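Local structure of heme-degrading monooxygenase HmoB (Mycobacterium tuberculosis, 4NL5) at residues 4-9 against 52-57. The protein probably catalyses the oxidative breakdown of the heme macrocycle to mycobilin, with release of iron, when supplied with oxygen and an electron donor. Residues are numbered along the deposited sequence; the frame is centred on the assembly and turned at random.
With HEM (protoporphyrin IX containing Fe), chain C; CYN (cyanide ion), chain D.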
loop_
_atom_site.group_PDB
_atom_site.type_symbol
_atom_site.label_atom_id
_atom_site.label_comp_id
_atom_site.label_asym_id
_atom_site.label_seq_id
_atom_site.Cartn_x
_atom_site.Cartn_y
_atom_site.Cartn_z
ATOM N N VAL A 4 -7.940 -3.329 -1.833
ATOM C CA VAL A 4 -7.208 -2.215 -1.248
ATOM C C VAL A 4 -7.571 -0.953 -2.021
ATOM O O VAL A 4 -7.541 -0.924 -3.257
ATOM C CB VAL A 4 -5.678 -2.453 -1.286
ATOM C CG1 VAL A 4 -4.922 -1.213 -0.891
ATOM C CG2 VAL A 4 -5.310 -3.610 -0.376
ATOM N N LYS A 5 -7.940 0.081 -1.278
ATOM C CA LYS A 5 -8.256 1.366 -1.862
ATOM C C LYS A 5 -7.302 2.347 -1.239
ATOM O O LYS A 5 -7.361 2.584 -0.037
ATOM C CB LYS A 5 -9.697 1.774 -1.579
ATOM C CG LYS A 5 -10.729 0.687 -1.898
ATOM C CD LYS A 5 -10.912 0.500 -3.389
ATOM C CE LYS A 5 -12.050 -0.507 -3.658
ATOM N NZ LYS A 5 -12.219 -0.778 -5.103
ATOM N N ILE A 6 -6.419 2.900 -2.055
ATOM C CA ILE A 6 -5.439 3.860 -1.568
ATOM C C ILE A 6 -5.855 5.259 -1.965
ATOM O O ILE A 6 -5.930 5.546 -3.156
ATOM C CB ILE A 6 -4.039 3.589 -2.155
ATOM C CG1 ILE A 6 -3.591 2.155 -1.855
ATOM C CG2 ILE A 6 -3.031 4.601 -1.603
ATOM C CD1 ILE A 6 -2.200 1.838 -2.389
ATOM N N ASN A 7 -6.089 6.133 -0.988
ATOM C CA ASN A 7 -6.272 7.540 -1.291
ATOM C C ASN A 7 -4.913 8.204 -1.252
ATOM O O ASN A 7 -4.275 8.280 -0.194
ATOM C CB ASN A 7 -7.239 8.208 -0.317
ATOM C CG ASN A 7 -7.939 9.407 -0.929
ATOM O OD1 ASN A 7 -8.276 9.393 -2.110
ATOM N ND2 ASN A 7 -8.180 10.439 -0.124
ATOM N N ALA A 8 -4.459 8.655 -2.415
ATOM C CA ALA A 8 -3.163 9.323 -2.515
ATOM C C ALA A 8 -3.362 10.823 -2.414
ATOM O O ALA A 8 -3.896 11.438 -3.334
ATOM C CB ALA A 8 -2.475 8.961 -3.812
ATOM N N ILE A 9 -2.922 11.397 -1.297
ATOM C CA ILE A 9 -3.218 12.791 -0.952
ATOM C C ILE A 9 -2.044 13.701 -1.253
ATOM O O ILE A 9 -0.919 13.414 -0.861
ATOM C CB ILE A 9 -3.563 12.918 0.530
ATOM C CG1 ILE A 9 -4.841 12.163 0.856
ATOM C CG2 ILE A 9 -3.717 14.385 0.930
ATOM C CD1 ILE A 9 -5.150 12.185 2.328
ATOM N N PHE A 52 0.086 8.200 1.269
ATOM C CA PHE A 52 -0.790 7.104 0.866
ATOM C C PHE A 52 -1.646 6.676 2.052
ATOM O O PHE A 52 -1.120 6.266 3.098
ATOM C CB PHE A 52 -0.002 5.879 0.358
ATOM C CG PHE A 52 0.441 5.955 -1.086
ATOM C CD1 PHE A 52 0.424 7.149 -1.794
ATOM C CD2 PHE A 52 0.884 4.796 -1.737
ATOM C CE1 PHE A 52 0.855 7.191 -3.126
ATOM C CE2 PHE A 52 1.301 4.828 -3.058
ATOM C CZ PHE A 52 1.287 6.036 -3.758
ATOM N N VAL A 53 -2.961 6.761 1.885
ATOM C CA VAL A 53 -3.879 6.265 2.886
ATOM C C VAL A 53 -4.357 4.898 2.417
ATOM O O VAL A 53 -5.205 4.804 1.542
ATOM C CB VAL A 53 -5.053 7.233 3.091
ATOM C CG1 VAL A 53 -6.007 6.701 4.143
ATOM C CG2 VAL A 53 -4.508 8.618 3.496
ATOM N N VAL A 54 -3.772 3.845 2.977
ATOM C CA VAL A 54 -3.984 2.493 2.468
ATOM C C VAL A 54 -5.110 1.826 3.231
ATOM O O VAL A 54 -4.928 1.445 4.378
ATOM C CB VAL A 54 -2.701 1.621 2.582
ATOM C CG1 VAL A 54 -2.931 0.238 1.936
ATOM C CG2 VAL A 54 -1.516 2.313 1.925
ATOM N N THR A 55 -6.278 1.682 2.601
ATOM C CA THR A 55 -7.424 1.124 3.309
ATOM C C THR A 55 -7.757 -0.262 2.768
ATOM O O THR A 55 -7.628 -0.528 1.574
ATOM C CB THR A 55 -8.673 2.040 3.209
ATOM O OG1 THR A 55 -9.204 1.987 1.890
ATOM C CG2 THR A 55 -8.296 3.487 3.525
ATOM N N HIS A 56 -8.172 -1.137 3.673
ATOM C CA HIS A 56 -8.385 -2.547 3.371
ATOM C C HIS A 56 -9.847 -2.890 3.597
ATOM O O HIS A 56 -10.407 -2.516 4.626
ATOM C CB HIS A 56 -7.501 -3.416 4.255
ATOM C CG HIS A 56 -6.057 -3.016 4.225
ATOM N ND1 HIS A 56 -5.123 -3.656 3.444
ATOM C CD2 HIS A 56 -5.396 -2.023 4.871
ATOM C CE1 HIS A 56 -3.939 -3.082 3.615
ATOM N NE2 HIS A 56 -4.081 -2.089 4.477
ATOM N N TRP A 57 -10.445 -3.611 2.655
ATOM C CA TRP A 57 -11.868 -3.947 2.716
ATOM C C TRP A 57 -12.101 -5.382 2.289
ATOM O O TRP A 57 -11.374 -5.891 1.440
ATOM C CB TRP A 57 -12.688 -3.011 1.820
ATOM C CG TRP A 57 -12.481 -1.562 2.155
ATOM C CD1 TRP A 57 -11.459 -0.758 1.730
ATOM C CD2 TRP A 57 -13.312 -0.754 2.992
ATOM N NE1 TRP A 57 -11.607 0.507 2.253
ATOM C CE2 TRP A 57 -12.738 0.537 3.027
ATOM C CE3 TRP A 57 -14.488 -0.994 3.712
ATOM C CZ2 TRP A 57 -13.296 1.579 3.755
ATOM C CZ3 TRP A 57 -15.043 0.048 4.435
ATOM C CH2 TRP A 57 -14.446 1.315 4.449
HETATM C CHA HEM C . -8.939 13.850 3.451
HETATM C CHB HEM C . -11.438 10.726 0.731
HETATM C CHC HEM C . -10.155 7.247 3.847
HETATM C CHD HEM C . -9.566 10.746 7.142
HETATM C C1A HEM C . -9.625 13.299 2.395
HETATM C C2A HEM C . -9.902 13.950 1.131
HETATM C C3A HEM C . -10.589 13.091 0.377
HETATM C C4A HEM C . -10.788 11.873 1.138
HETATM C CMA HEM C . -11.078 13.358 -1.064
HETATM C CAA HEM C . -9.454 15.377 0.722
HETATM C CBA HEM C . -10.557 16.395 1.013
HETATM C CGA HEM C . -10.849 16.504 2.492
HETATM O O1A HEM C . -11.977 16.126 2.920
HETATM O O2A HEM C . -9.959 16.974 3.254
HETATM C C1B HEM C . -11.158 9.482 1.261
HETATM C C2B HEM C . -11.235 8.203 0.570
HETATM C C3B HEM C . -10.877 7.236 1.448
HETATM C C4B HEM C . -10.558 7.882 2.701
HETATM C CMB HEM C . -11.670 8.077 -0.906
HETATM C CAB HEM C . -10.743 5.699 1.302
HETATM C CBB HEM C . -10.511 5.082 0.143
HETATM C C1C HEM C . -9.970 7.904 5.040
HETATM C C2C HEM C . -9.833 7.272 6.337
HETATM C C3C HEM C . -9.659 8.252 7.248
HETATM C C4C HEM C . -9.697 9.515 6.546
HETATM C CMC HEM C . -9.856 5.733 6.545
HETATM C CAC HEM C . -9.456 8.197 8.785
HETATM C CBC HEM C . -9.514 7.089 9.526
HETATM C C1D HEM C . -9.233 11.886 6.466
HETATM C C2D HEM C . -8.639 13.059 7.055
HETATM C C3D HEM C . -8.432 14.022 5.892
HETATM C C4D HEM C . -8.924 13.338 4.726
HETATM C CMD HEM C . -8.283 13.266 8.543
HETATM C CAD HEM C . -7.833 15.445 5.928
HETATM C CBD HEM C . -8.904 16.416 6.389
HETATM C CGD HEM C . -8.308 17.792 6.582
HETATM O O1D HEM C . -8.989 18.655 7.193
HETATM O O2D HEM C . -7.156 18.029 6.135
HETATM N NA HEM C . -10.178 12.027 2.372
HETATM N NB HEM C . -10.741 9.241 2.555
HETATM N NC HEM C . -9.897 9.283 5.196
HETATM N ND HEM C . -9.372 12.087 5.103
HETATM FE FE HEM C . -10.053 10.682 3.814
HETATM C C CYN D . -8.114 9.931 3.575
HETATM N N CYN D . -7.564 10.168 2.611
#
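Lys5 and Thr55 form an antiparallel hydrogen-bonded pair in which the carbonyl O of Lys5 is gripped twice by one residue. Thr55 N reaches it from above the carbonyl plane, while Thr55 OG1, 2.7 Å from Lys5 O, lies in that plane on a lone pair. With chi1 at 72°, Thr55 OG1 sits between the backbone N and the carbonyl carbon, and there accepts from Trp57 NE1 (2.8 Å) in the plane of the indole. The hydroxyl thus ties Trp57 to the strand pair. Two residues along, Asn7 pairs with Val53, and the Asn7 amide extends over the porphyrin: ND2 donates an almost straight bond (171°) to the cyanide N at 2.8 Å. Ile9 CD1 and Val53 CG2, 3.8 Å apart, converge on the same cyanide N, and Phe23 completes the cyanide pocket. On the other sheet face, Ile6 CG2 makes an off-centre CH-pi contact with the Phe52 ring, 4.2 Å from its centroid, Ala8 CB meets Phe52 CE1, and the Phe52 ring meets that of Phe92 of the second subunit. These central strands belong to the dimeric alpha/beta-barrel fold of antibiotic biosynthesis monooxygenases, one face lining the distal heme pocket and the other packing into the dimer barrel.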